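Local coordinates for flavin prenyltransferase PAD1, mitochondrial (Aspergillus niger, PDB 6QLG), which probably makes the prenylated FMN cofactor of ferulic acid decarboxylase by joining a dimethylallyl group to N5 and C6 of the flavin, at residues B[62-68]-B[214-218]. Sequence-based numbering, arbitrary orientation. Where two conformers were deposited one is given.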
# COMPACT_ATOMS: atom_id res chain seq x y z
N ALA B 62 21.27 -33.91 -15.10
CA ALA B 62 19.98 -34.15 -15.75
C ALA B 62 19.84 -33.35 -17.04
O ALA B 62 19.29 -33.84 -18.02
CB ALA B 62 18.84 -33.82 -14.79
N LEU B 63 20.34 -32.11 -17.05
CA LEU B 63 20.23 -31.29 -18.25
C LEU B 63 21.15 -31.80 -19.35
O LEU B 63 20.80 -31.75 -20.53
CB LEU B 63 20.56 -29.83 -17.93
CG LEU B 63 19.52 -29.04 -17.12
CD1 LEU B 63 20.07 -27.68 -16.74
CD2 LEU B 63 18.22 -28.90 -17.90
N ARG B 64 22.34 -32.29 -18.98
CA ARG B 64 23.21 -32.92 -19.97
C ARG B 64 22.53 -34.12 -20.61
O ARG B 64 22.58 -34.30 -21.83
CB ARG B 64 24.53 -33.34 -19.31
CG ARG B 64 25.37 -34.30 -20.13
CD ARG B 64 26.85 -34.09 -19.87
NE ARG B 64 27.29 -32.79 -20.35
CZ ARG B 64 28.51 -32.29 -20.14
NH1 ARG B 64 28.82 -31.09 -20.62
NH2 ARG B 64 29.41 -32.98 -19.47
N ARG B 65 21.86 -34.94 -19.79
CA ARG B 65 21.11 -36.08 -20.30
C ARG B 65 20.04 -35.64 -21.30
O ARG B 65 19.71 -36.39 -22.22
CB ARG B 65 20.47 -36.83 -19.14
CG ARG B 65 20.31 -38.33 -19.34
CD ARG B 65 20.40 -39.06 -18.00
NE ARG B 65 21.78 -39.12 -17.51
CZ ARG B 65 22.12 -39.54 -16.29
NH1 ARG B 65 21.19 -39.94 -15.44
NH2 ARG B 65 23.40 -39.56 -15.93
N LEU B 66 19.49 -34.44 -21.13
CA LEU B 66 18.42 -33.93 -21.97
C LEU B 66 18.93 -33.11 -23.15
O LEU B 66 18.13 -32.43 -23.81
CB LEU B 66 17.45 -33.09 -21.14
CG LEU B 66 16.56 -33.88 -20.17
CD1 LEU B 66 16.12 -33.01 -19.01
CD2 LEU B 66 15.35 -34.45 -20.90
N ASN B 67 20.23 -33.15 -23.43
CA ASN B 67 20.83 -32.42 -24.56
C ASN B 67 20.59 -30.92 -24.46
O ASN B 67 20.34 -30.24 -25.45
CB ASN B 67 20.33 -32.96 -25.90
CG ASN B 67 21.29 -32.67 -27.04
OD1 ASN B 67 22.50 -32.70 -26.86
ND2 ASN B 67 20.74 -32.38 -28.21
N VAL B 68 20.67 -30.39 -23.24
CA VAL B 68 20.57 -28.95 -23.00
C VAL B 68 21.98 -28.40 -22.83
O VAL B 68 22.79 -28.95 -22.07
CB VAL B 68 19.71 -28.65 -21.76
CG1 VAL B 68 19.90 -27.21 -21.31
CG2 VAL B 68 18.24 -28.93 -22.05
N LEU B 214 10.69 -29.52 -19.35
CA LEU B 214 11.64 -30.61 -19.54
C LEU B 214 11.22 -31.79 -18.67
O LEU B 214 10.87 -31.61 -17.50
CB LEU B 214 13.07 -30.18 -19.20
CG LEU B 214 13.73 -29.19 -20.15
CD1 LEU B 214 14.95 -28.56 -19.50
CD2 LEU B 214 14.11 -29.87 -21.47
N ASP B 215 11.27 -32.98 -19.25
CA ASP B 215 10.83 -34.21 -18.58
C ASP B 215 12.04 -35.13 -18.44
O ASP B 215 12.48 -35.75 -19.41
CB ASP B 215 9.71 -34.88 -19.37
CG ASP B 215 9.13 -36.09 -18.66
OD1 ASP B 215 9.54 -36.39 -17.52
OD2 ASP B 215 8.25 -36.75 -19.25
N THR B 216 12.59 -35.21 -17.22
CA THR B 216 13.71 -36.11 -16.99
C THR B 216 13.31 -37.58 -17.13
O THR B 216 14.18 -38.42 -17.40
CB THR B 216 14.31 -35.89 -15.60
OG1 THR B 216 13.34 -36.22 -14.59
CG2 THR B 216 14.77 -34.45 -15.42
N GLY B 217 12.03 -37.89 -16.95
CA GLY B 217 11.59 -39.28 -16.96
C GLY B 217 12.26 -40.14 -15.92
O GLY B 217 12.28 -41.37 -16.06
N ASP B 218 12.82 -39.55 -14.87
CA ASP B 218 13.59 -40.28 -13.87
C ASP B 218 12.97 -40.16 -12.49
O ASP B 218 13.66 -40.28 -11.48
CB ASP B 218 15.04 -39.81 -13.86
CG ASP B 218 15.84 -40.37 -15.02
OD1 ASP B 218 15.45 -41.42 -15.57
OD2 ASP B 218 16.87 -39.75 -15.40
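Helix 53-65 ends here in a Schellman motif. Asn67, at positive phi, is its C-prime residue; Val68 N bonds to Leu63 O and Asn67 N to Arg64 O. The loop after helix 197-210 packs against this end. The CA-to-CB bond of Leu63 runs sideways, yet Leu63 and Leu214, both mt, bring Leu63 CD2 to 3.7 Å from Leu214 CD1. Val68, chi1 t, has its CG2 4.2 Å from Leu214 CD1. Ile43 of the central parallel sheet also touches Leu63, Val68 and Leu214. The CA-to-CB bond of Leu66 points toward the loop: its CD1 is 4.2 Å from Leu214 CB and 4.1 Å from Thr216 CG2, and its CD2 is 3.5 Å from Asp215 O. Thr216, chi1 p, sets CG2 4.2 Å from Ala62 CB, while its OG1 accepts a weak bond from Asp218 N. The CA-to-CB bond of Asp215 points away. Its OD1 accepts from Gly217 N in an Asx turn and also pairs with Arg221. At the exposed edge, Arg65 NH1 and Asp218 OD2 are 4.3 Å apart, beyond a salt bridge. No hydrogen bond crosses the interface, so helix end and loop are joined mainly by apolar side-chain packing, with at most a loose charge attraction.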